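PDB 3BJE: nucleoside phosphorylase, putative from Trypanosoma brucei, which acts as a homodimeric uridine phosphorylase, using phosphate to split uridine into uracil and ribose 1-phosphate. Local coordinates for residues L33-K38 and R74-A79; D40-R45 and A109-D114; I47-P52 and V88-T93. All blocks are in the same frame, centred on the assembly; numbering follows the deposited sequence.

Overall arrangement
The three contacts illustrate how chemistry changes with place in a fold. Contact 3 lies deepest, its centre about 10 Å from that of the chain, and relies on regular backbone hydrogen bonds between parallel strands. Contacts 1 and 2 lie farther out, about 17 and 19 Å from the same point, though both are largely buried; each sets part of the segment before strand 45-49 against a later element and depends on side chains. Contact 1 joins strand 76-83, next to strand 86-92 of contact 3, and both contacts reach ribose 1-phosphate, contact 1 in the pocket of the second subunit. Contact 2, away from these sites, is held by a lysine at a helix end.

Contact 1. Residues L33-K38 and R74-A79; sequences LHLKCK and REIRFA. With R1P (1-O-phosphono-alpha-D-ribofuranose), chain E.
His34 and Arg74 meet where one subunit of the dimer lends two side chains to the phosphorylase active site of the other. His34 NE2 makes a nearly straight hydrogen bond (167°) to ribose 1-phosphate; the sugar oxygen O5, 2.7 Å from NE2, lies in the ring plane at its edge. Arg74, extended from CG to NE, grips the phosphate: NH1 donates to O1P and NH2 to O3P, each at 3.1 Å, while sugar atoms C4 and O5 lie over one face of the guanidinium. The second subunit completes the site with Gly50, Arg145, Thr148 and other residues. Between the two side chains, His34 CD2 approaches Arg74 CD to 4.1 Å, and the planes are turned 51° apart.

Behind this first shell, Glu106 of helix 97-112 bonds His34 ND1, holding the ring by its second nitrogen, and a water links Leu33 O to Arg74 NE. Farther along, another water bridges Lys36 N and Ile76 O, and Leu35 CD1 packs 3.9 Å from Ile76 CG2, the side chains crossing at about a right angle. Cys37 SG, anti to the backbone N (chi1 -176°), makes a sulfur-aromatic contact over the Phe78 face, 3.9 Å from the ring centroid.

Contact 2. Residues D40-R45 and A109-D114; sequences DELADR and ALKEYD
Lys111, in the last turn of helix 97-112, reaches across to Leu42 and Asp44 in the loop that leads into strand 45-49, so that a single ammonium bridges the helix end and the loop by bonding one carbonyl and one carboxylate. The polar part of the contact converges on this group. NZ donates to Asp44 OD1 at 2.7 Å in a salt bridge, meeting that oxygen nearly along its C-O bond, and to the carbonyl oxygen Leu42 O, also at 2.7 Å from NZ. The second bond is less regular: NZ stands 40° out of the carbonyl plane, with an angle of 135° at the oxygen. A bend at chi2 (-76°) swings CD aside, after which the chain runs extended to NZ.

The apolar part lies alongside. Leu42 turns toward the helix, with CG anti to its backbone N, and its CD2 packs against Leu110 CB at 3.9 Å, the two leucine side chains crossing at about a right angle. Leu42 CG also touches the last methylene of the lysine, Lys111 CE, 3.9 Å away. Leu42 further meets Thr89 and Ile91 of strand 86-92, so it lies between that strand and the helix.

The end of one lysine thus combines both kinds of contact: CE rests against leucine, while NZ is shared between a charged oxygen and a neutral one. The carboxylate probably balances the lysine charge, and the carbonyl gives the ammonium a second acceptor.

Contact 3. Residues I47-P52 and V88-T93; sequences IFVGDP and VTVIST. With R1P (1-O-phosphono-alpha-D-ribofuranose), chain C.
The phosphate-binding end of the active site is built here, where parallel strands 45-49 and 86-92 run side by side and Gly50 leaves the sheet to meet ribose 1-phosphate. Four backbone bonds of 2.9 Å join the strands, Ile47 pairing with Val90 and Val49 with Ser92: Ile47 N to Thr89 O, Ile91 N to Ile47 O, Val49 N to Ile91 O and Thr93 N to Val49 O. Just past the last of these, Gly50 N donates to the phosphate oxygen O2P at 2.9 Å.

Side chains add to the backbone ladder. Thr93 CG2, anti to its carbonyl carbon, rests over one face of the Phe48 ring, 4.0 Å from the centroid and offset toward the rim. On the face with Val49, Ser92 CB presses tightly on Pro52 CA at 3.5 Å; Ser92 OG is meanwhile occupied by Arg77 N and Glu75 O. Asp51 OD1 caps Gly53 N at the entry to the next helix.

Strand 45-49 has strand 142-151 as its other neighbour. Helix 97-112 packs against Phe48 and Thr93, while Ile47 packs on helix 329-348, and Val49 and Val90 on helix 54-59.

Contact 1. Residues L33-K38 and R74-A79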
loop_
_atom_site.group_PDB
_atom_site.type_symbol
_atom_site.label_atom_id
_atom_site.label_comp_id
_atom_site.label_asym_id
_atom_site.label_seq_id
_atom_site.Cartn_x
_atom_site.Cartn_y
_atom_site.Cartn_z
ATOM N N LEU A 33 -13.366 -2.389 9.717
ATOM C CA LEU A 33 -12.124 -2.792 10.372
ATOM C C LEU A 33 -11.005 -1.756 10.362
ATOM O O LEU A 33 -10.287 -1.617 11.360
ATOM C CB LEU A 33 -11.615 -4.079 9.741
ATOM C CG LEU A 33 -10.443 -4.787 10.381
ATOM C CD1 LEU A 33 -10.727 -5.102 11.860
ATOM C CD2 LEU A 33 -10.162 -6.075 9.607
ATOM N N HIS A 34 -10.840 -1.057 9.254
ATOM C CA HIS A 34 -9.743 -0.088 9.097
ATOM C C HIS A 34 -10.239 1.338 9.178
ATOM O O HIS A 34 -9.717 2.148 9.940
ATOM C CB HIS A 34 -9.005 -0.322 7.764
ATOM C CG HIS A 34 -8.408 -1.691 7.656
ATOM N ND1 HIS A 34 -9.093 -2.777 7.159
ATOM C CD2 HIS A 34 -7.179 -2.148 7.998
ATOM C CE1 HIS A 34 -8.323 -3.853 7.239
ATOM N NE2 HIS A 34 -7.149 -3.489 7.726
ATOM N N LEU A 35 -11.246 1.636 8.369
ATOM C CA LEU A 35 -11.983 2.890 8.430
ATOM C C LEU A 35 -12.992 2.785 9.574
ATOM O O LEU A 35 -13.945 2.004 9.509
ATOM C CB LEU A 35 -12.679 3.141 7.095
ATOM C CG LEU A 35 -13.666 4.300 7.056
ATOM C CD1 LEU A 35 -12.968 5.682 7.270
ATOM C CD2 LEU A 35 -14.450 4.234 5.749
ATOM N N LYS A 36 -12.748 3.537 10.644
ATOM C CA LYS A 36 -13.537 3.407 11.862
ATOM C C LYS A 36 -14.708 4.367 11.861
ATOM O O LYS A 36 -14.839 5.247 12.712
ATOM C CB LYS A 36 -12.636 3.589 13.086
ATOM C CG LYS A 36 -11.583 2.500 13.221
ATOM C CD LYS A 36 -12.228 1.123 13.354
ATOM C CE LYS A 36 -11.302 0.110 13.965
ATOM N NZ LYS A 36 -11.929 -1.248 13.936
ATOM N N CYS A 37 -15.582 4.145 10.889
ATOM C CA CYS A 37 -16.718 5.008 10.603
ATOM C C CYS A 37 -17.968 4.146 10.583
ATOM O O CYS A 37 -17.910 2.976 10.199
ATOM C CB CYS A 37 -16.498 5.661 9.243
ATOM S SG CYS A 37 -17.733 6.845 8.757
ATOM N N LYS A 38 -19.086 4.704 11.047
ATOM C CA LYS A 38 -20.368 3.989 11.063
ATOM C C LYS A 38 -21.186 4.465 9.878
ATOM O O LYS A 38 -20.929 5.550 9.356
ATOM C CB LYS A 38 -21.122 4.274 12.370
ATOM C CG LYS A 38 -20.281 4.094 13.617
ATOM C CD LYS A 38 -21.130 4.145 14.881
ATOM C CE LYS A 38 -20.258 4.127 16.129
ATOM N NZ LYS A 38 -19.634 5.461 16.369
ATOM N N ARG A 74 -4.895 3.724 12.558
ATOM C CA ARG A 74 -3.832 3.419 11.595
ATOM C C ARG A 74 -3.597 4.660 10.677
ATOM O O ARG A 74 -3.612 5.794 11.153
ATOM C CB ARG A 74 -4.181 2.169 10.775
ATOM C CG ARG A 74 -3.964 0.835 11.465
ATOM C CD ARG A 74 -4.632 -0.272 10.612
ATOM N NE ARG A 74 -4.441 -1.633 11.125
ATOM C CZ ARG A 74 -3.317 -2.328 10.999
ATOM N NH1 ARG A 74 -2.268 -1.782 10.406
ATOM N NH2 ARG A 74 -3.237 -3.571 11.488
ATOM N N GLU A 75 -3.401 4.473 9.375
ATOM C CA GLU A 75 -3.236 5.648 8.502
ATOM C C GLU A 75 -4.610 6.282 8.137
ATOM O O GLU A 75 -4.681 7.253 7.374
ATOM C CB GLU A 75 -2.371 5.310 7.262
ATOM C CG GLU A 75 -2.764 4.116 6.334
ATOM C CD GLU A 75 -1.826 2.912 6.508
ATOM O OE1 GLU A 75 -1.878 2.463 7.685
ATOM O OE2 GLU A 75 -1.037 2.472 5.546
ATOM N N ILE A 76 -5.689 5.767 8.733
ATOM C CA ILE A 76 -7.043 5.987 8.215
ATOM C C ILE A 76 -7.824 6.933 9.137
ATOM O O ILE A 76 -8.275 6.548 10.204
ATOM C CB ILE A 76 -7.797 4.646 8.051
ATOM C CG1 ILE A 76 -6.923 3.596 7.336
ATOM C CG2 ILE A 76 -9.122 4.848 7.297
ATOM C CD1 ILE A 76 -6.419 4.029 6.000
ATOM N N ARG A 77 -7.949 8.188 8.707
ATOM C CA ARG A 77 -8.653 9.229 9.459
ATOM C C ARG A 77 -9.852 9.699 8.659
ATOM O O ARG A 77 -9.791 9.736 7.435
ATOM C CB ARG A 77 -7.739 10.417 9.721
ATOM C CG ARG A 77 -6.462 10.101 10.437
ATOM C CD ARG A 77 -5.706 11.405 10.715
ATOM N NE ARG A 77 -6.534 12.317 11.503
ATOM C CZ ARG A 77 -6.394 13.637 11.582
ATOM N NH1 ARG A 77 -5.451 14.289 10.908
ATOM N NH2 ARG A 77 -7.231 14.314 12.351
ATOM N N PHE A 78 -10.934 10.071 9.331
ATOM C CA PHE A 78 -12.047 10.717 8.648
ATOM C C PHE A 78 -12.628 11.862 9.464
ATOM O O PHE A 78 -12.484 11.945 10.692
ATOM C CB PHE A 78 -13.148 9.719 8.260
ATOM C CG PHE A 78 -14.191 9.520 9.317
ATOM C CD1 PHE A 78 -15.356 10.266 9.311
ATOM C CD2 PHE A 78 -14.000 8.575 10.328
ATOM C CE1 PHE A 78 -16.305 10.098 10.282
ATOM C CE2 PHE A 78 -14.955 8.401 11.313
ATOM C CZ PHE A 78 -16.101 9.164 11.296
ATOM N N ALA A 79 -13.317 12.739 8.748
ATOM C CA ALA A 79 -14.127 13.793 9.365
ATOM C C ALA A 79 -15.267 14.082 8.419
ATOM O O ALA A 79 -15.061 14.167 7.207
ATOM C CB ALA A 79 -13.296 15.056 9.595
HETATM C C5 R1P E . -4.208 -5.323 7.417
HETATM O O5 R1P E . -5.139 -5.148 8.487
HETATM C C4 R1P E . -2.796 -5.065 7.930
HETATM O O4 R1P E . -2.471 -5.909 9.048
HETATM C C1 R1P E . -1.369 -6.778 8.773
HETATM C C2 R1P E . -1.344 -6.793 7.239
HETATM O O2 R1P E . -0.107 -7.265 6.673
HETATM C C3 R1P E . -1.733 -5.358 6.882
HETATM O O3 R1P E . -0.645 -4.436 7.045
HETATM O O1 R1P E . -0.125 -6.382 9.447
HETATM P P R1P E . 0.086 -5.229 10.573
HETATM O O1P R1P E . -0.269 -3.986 9.721
HETATM O O2P R1P E . 1.558 -5.266 10.954
HETATM O O3P R1P E . -0.860 -5.587 11.674
HETATM O O HOH W 1 -7.408 -2.272 11.747
HETATM O O HOH W 2 -11.001 5.991 10.933
#

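Contact 2. Residues D40-R45 and A109-D114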
loop_
_atom_site.group_PDB
_atom_site.type_symbol
_atom_site.label_atom_id
_atom_site.label_comp_id
_atom_site.label_asym_id
_atom_site.label_seq_id
_atom_site.Cartn_x
_atom_site.Cartn_y
_atom_site.Cartn_z
ATOM N N ASP A 40 -24.031 5.882 9.466
ATOM C CA ASP A 40 -24.689 7.182 9.568
ATOM C C ASP A 40 -23.719 8.351 9.711
ATOM O O ASP A 40 -24.147 9.502 9.761
ATOM C CB ASP A 40 -25.782 7.206 10.660
ATOM C CG ASP A 40 -25.246 7.118 12.090
ATOM O OD1 ASP A 40 -24.028 7.001 12.326
ATOM O OD2 ASP A 40 -26.096 7.161 13.012
ATOM N N GLU A 41 -22.425 8.048 9.776
ATOM C CA GLU A 41 -21.376 9.062 9.867
ATOM C C GLU A 41 -20.682 9.370 8.555
ATOM O O GLU A 41 -19.851 10.251 8.519
ATOM C CB GLU A 41 -20.304 8.616 10.848
ATOM C CG GLU A 41 -20.823 8.501 12.247
ATOM C CD GLU A 41 -19.788 7.972 13.223
ATOM O OE1 GLU A 41 -18.954 7.129 12.830
ATOM O OE2 GLU A 41 -19.830 8.414 14.389
ATOM N N LEU A 42 -21.011 8.631 7.496
ATOM C CA LEU A 42 -20.314 8.737 6.222
ATOM C C LEU A 42 -21.218 9.419 5.196
ATOM O O LEU A 42 -22.330 8.955 4.953
ATOM C CB LEU A 42 -19.944 7.338 5.738
ATOM C CG LEU A 42 -19.224 7.237 4.389
ATOM C CD1 LEU A 42 -17.900 7.967 4.468
ATOM C CD2 LEU A 42 -19.047 5.754 4.039
ATOM N N ALA A 43 -20.734 10.507 4.593
ATOM C CA ALA A 43 -21.470 11.216 3.538
ATOM C C ALA A 43 -21.391 10.462 2.205
ATOM O O ALA A 43 -20.514 9.629 2.002
ATOM C CB ALA A 43 -20.919 12.635 3.368
ATOM N N ASP A 44 -22.312 10.770 1.299
ATOM C CA ASP A 44 -22.275 10.236 -0.074
ATOM C C ASP A 44 -21.144 10.841 -0.901
ATOM O O ASP A 44 -20.724 10.257 -1.903
ATOM C CB ASP A 44 -23.588 10.519 -0.809
ATOM C CG ASP A 44 -24.764 9.748 -0.252
ATOM O OD1 ASP A 44 -24.570 8.791 0.511
ATOM O OD2 ASP A 44 -25.908 10.110 -0.595
ATOM N N ARG A 45 -20.684 12.013 -0.477
ATOM C CA ARG A 45 -19.634 12.741 -1.168
ATOM C C ARG A 45 -18.361 12.693 -0.327
ATOM O O ARG A 45 -18.355 13.139 0.817
ATOM C CB ARG A 45 -20.058 14.190 -1.417
ATOM C CG ARG A 45 -21.109 14.352 -2.501
ATOM C CD ARG A 45 -21.435 15.820 -2.728
ATOM N NE ARG A 45 -22.392 16.022 -3.819
ATOM C CZ ARG A 45 -23.704 15.818 -3.721
ATOM N NH1 ARG A 45 -24.477 16.036 -4.775
ATOM N NH2 ARG A 45 -24.251 15.394 -2.586
ATOM N N ALA A 109 -19.494 -1.465 2.136
ATOM C CA ALA A 109 -20.249 -2.062 3.228
ATOM C C ALA A 109 -21.004 -1.012 4.057
ATOM O O ALA A 109 -22.173 -1.197 4.403
ATOM C CB ALA A 109 -19.311 -2.914 4.126
ATOM N N LEU A 110 -20.355 0.106 4.368
ATOM C CA LEU A 110 -21.047 1.146 5.129
ATOM C C LEU A 110 -22.276 1.711 4.404
ATOM O O LEU A 110 -23.295 2.037 5.040
ATOM C CB LEU A 110 -20.087 2.258 5.511
ATOM C CG LEU A 110 -19.030 1.857 6.543
ATOM C CD1 LEU A 110 -18.016 2.975 6.687
ATOM C CD2 LEU A 110 -19.647 1.550 7.896
ATOM N N LYS A 111 -22.189 1.824 3.083
ATOM C CA LYS A 111 -23.296 2.379 2.310
ATOM C C LYS A 111 -24.362 1.366 1.937
ATOM O O LYS A 111 -25.540 1.719 1.835
ATOM C CB LYS A 111 -22.767 3.077 1.070
ATOM C CG LYS A 111 -22.111 4.408 1.422
ATOM C CD LYS A 111 -23.154 5.500 1.741
ATOM C CE LYS A 111 -22.519 6.705 2.417
ATOM N NZ LYS A 111 -23.515 7.747 2.790
ATOM N N GLU A 112 -23.969 0.117 1.702
ATOM C CA GLU A 112 -24.902 -0.850 1.106
ATOM C C GLU A 112 -25.180 -2.108 1.936
ATOM O O GLU A 112 -26.065 -2.897 1.576
ATOM C CB GLU A 112 -24.449 -1.215 -0.300
ATOM C CG GLU A 112 -24.462 -0.044 -1.254
ATOM C CD GLU A 112 -24.251 -0.456 -2.694
ATOM O OE1 GLU A 112 -25.025 -1.317 -3.192
ATOM O OE2 GLU A 112 -23.344 0.113 -3.342
ATOM N N TYR A 113 -24.463 -2.306 3.046
ATOM C CA TYR A 113 -24.835 -3.372 3.973
ATOM C C TYR A 113 -25.666 -2.771 5.100
ATOM O O TYR A 113 -25.186 -1.925 5.862
ATOM C CB TYR A 113 -23.621 -4.129 4.530
ATOM C CG TYR A 113 -24.035 -5.329 5.355
ATOM C CD1 TYR A 113 -24.596 -6.444 4.753
ATOM C CD2 TYR A 113 -23.912 -5.326 6.744
ATOM C CE1 TYR A 113 -24.990 -7.537 5.500
ATOM C CE2 TYR A 113 -24.312 -6.425 7.505
ATOM C CZ TYR A 113 -24.850 -7.518 6.870
ATOM O OH TYR A 113 -25.257 -8.608 7.608
ATOM N N ASP A 114 -26.932 -3.177 5.158
ATOM C CA ASP A 114 -27.836 -2.727 6.200
ATOM C C ASP A 114 -27.604 -3.573 7.451
ATOM O O ASP A 114 -28.063 -4.720 7.537
ATOM C CB ASP A 114 -29.281 -2.823 5.699
ATOM C CG ASP A 114 -30.278 -2.286 6.685
ATOM O OD1 ASP A 114 -29.928 -2.122 7.871
ATOM O OD2 ASP A 114 -31.424 -2.042 6.266
#

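Contact 3. Residues I47-P52 and V88-T93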
loop_
_atom_site.group_PDB
_atom_site.type_symbol
_atom_site.label_atom_id
_atom_site.label_comp_id
_atom_site.label_asym_id
_atom_site.label_seq_id
_atom_site.Cartn_x
_atom_site.Cartn_y
_atom_site.Cartn_z
ATOM N N ILE A 47 -13.925 12.992 -0.181
ATOM C CA ILE A 47 -12.593 13.295 -0.668
ATOM C C ILE A 47 -11.607 12.320 -0.049
ATOM O O ILE A 47 -11.605 12.163 1.159
ATOM C CB ILE A 47 -12.152 14.706 -0.302
ATOM C CG1 ILE A 47 -13.086 15.724 -0.927
ATOM C CG2 ILE A 47 -10.728 14.946 -0.806
ATOM C CD1 ILE A 47 -12.788 17.149 -0.529
ATOM N N PHE A 48 -10.797 11.669 -0.890
ATOM C CA PHE A 48 -9.689 10.824 -0.443
ATOM C C PHE A 48 -8.410 11.648 -0.465
ATOM O O PHE A 48 -8.122 12.368 -1.431
ATOM C CB PHE A 48 -9.465 9.648 -1.386
ATOM C CG PHE A 48 -10.402 8.488 -1.228
ATOM C CD1 PHE A 48 -11.188 8.280 -0.110
ATOM C CD2 PHE A 48 -10.403 7.530 -2.221
ATOM C CE1 PHE A 48 -11.996 7.154 -0.031
ATOM C CE2 PHE A 48 -11.199 6.416 -2.138
ATOM C CZ PHE A 48 -11.995 6.229 -1.047
ATOM N N VAL A 49 -7.623 11.526 0.587
ATOM C CA VAL A 49 -6.265 12.056 0.599
ATOM C C VAL A 49 -5.343 10.943 1.035
ATOM O O VAL A 49 -5.740 10.074 1.759
ATOM C CB VAL A 49 -6.126 13.251 1.565
ATOM C CG1 VAL A 49 -6.988 14.415 1.063
ATOM C CG2 VAL A 49 -6.497 12.863 3.004
ATOM N N GLY A 50 -4.094 10.938 0.599
ATOM C CA GLY A 50 -3.203 9.878 1.043
ATOM C C GLY A 50 -2.671 10.142 2.442
ATOM O O GLY A 50 -2.603 9.237 3.289
ATOM N N ASP A 51 -2.254 11.374 2.665
ATOM C CA ASP A 51 -1.575 11.786 3.874
ATOM C C ASP A 51 -2.587 12.086 4.980
ATOM O O ASP A 51 -3.436 12.968 4.812
ATOM C CB ASP A 51 -0.772 13.047 3.549
ATOM C CG ASP A 51 0.065 13.549 4.718
ATOM O OD1 ASP A 51 -0.016 13.003 5.840
ATOM O OD2 ASP A 51 0.797 14.531 4.511
ATOM N N PRO A 52 -2.547 11.338 6.101
ATOM C CA PRO A 52 -3.465 11.652 7.196
ATOM C C PRO A 52 -3.401 13.102 7.665
ATOM O O PRO A 52 -4.409 13.636 8.111
ATOM C CB PRO A 52 -3.040 10.686 8.322
ATOM C CG PRO A 52 -1.757 10.121 7.911
ATOM C CD PRO A 52 -1.700 10.171 6.421
ATOM N N VAL A 88 -20.174 16.374 3.350
ATOM C CA VAL A 88 -18.930 15.862 2.774
ATOM C C VAL A 88 -18.132 15.152 3.864
ATOM O O VAL A 88 -18.175 15.540 5.039
ATOM C CB VAL A 88 -18.079 16.985 2.138
ATOM C CG1 VAL A 88 -16.748 16.417 1.586
ATOM C CG2 VAL A 88 -18.854 17.691 1.030
ATOM N N THR A 89 -17.440 14.091 3.465
ATOM C CA THR A 89 -16.513 13.368 4.350
ATOM C C THR A 89 -15.121 13.388 3.703
ATOM O O THR A 89 -14.995 13.138 2.507
ATOM C CB THR A 89 -16.934 11.888 4.550
ATOM O OG1 THR A 89 -18.222 11.841 5.161
ATOM C CG2 THR A 89 -15.932 11.118 5.436
ATOM N N VAL A 90 -14.099 13.724 4.492
ATOM C CA VAL A 90 -12.699 13.591 4.028
ATOM C C VAL A 90 -12.129 12.371 4.749
ATOM O O VAL A 90 -12.351 12.214 5.955
ATOM C CB VAL A 90 -11.836 14.866 4.259
ATOM C CG1 VAL A 90 -11.856 15.332 5.711
ATOM C CG2 VAL A 90 -10.387 14.642 3.758
ATOM N N ILE A 91 -11.462 11.500 3.984
ATOM C CA ILE A 91 -10.852 10.274 4.479
ATOM C C ILE A 91 -9.402 10.202 4.007
ATOM O O ILE A 91 -9.137 10.380 2.800
ATOM C CB ILE A 91 -11.569 9.007 3.943
ATOM C CG1 ILE A 91 -13.018 8.977 4.425
ATOM C CG2 ILE A 91 -10.825 7.741 4.366
ATOM C CD1 ILE A 91 -13.856 7.852 3.821
ATOM N N SER A 92 -8.480 9.949 4.933
ATOM C CA SER A 92 -7.137 9.581 4.543
ATOM C C SER A 92 -7.047 8.074 4.349
ATOM O O SER A 92 -7.526 7.310 5.177
ATOM C CB SER A 92 -6.077 10.040 5.553
ATOM O OG SER A 92 -6.236 9.461 6.841
ATOM N N THR A 93 -6.409 7.686 3.252
ATOM C CA THR A 93 -6.297 6.292 2.895
ATOM C C THR A 93 -4.933 5.703 3.189
ATOM O O THR A 93 -4.780 4.488 3.192
ATOM C CB THR A 93 -6.570 6.124 1.399
ATOM O OG1 THR A 93 -5.570 6.817 0.648
ATOM C CG2 THR A 93 -7.950 6.681 1.013
HETATM C C5 R1P C . 3.785 9.060 -1.991
HETATM O O5 R1P C . 4.646 10.094 -1.492
HETATM C C4 R1P C . 2.329 9.418 -1.759
HETATM O O4 R1P C . 2.028 10.741 -2.237
HETATM C C1 R1P C . 1.000 10.698 -3.233
HETATM C C2 R1P C . 1.089 9.262 -3.776
HETATM O O2 R1P C . -0.040 8.784 -4.544
HETATM C C3 R1P C . 1.387 8.480 -2.494
HETATM O O3 R1P C . 0.216 8.280 -1.685
HETATM O O1 R1P C . -0.321 11.089 -2.731
HETATM P P R1P C . -0.717 11.703 -1.289
HETATM O O1P R1P C . -0.355 10.512 -0.390
HETATM O O2P R1P C . -2.210 11.957 -1.399
HETATM O O3P R1P C . 0.124 12.904 -0.997
#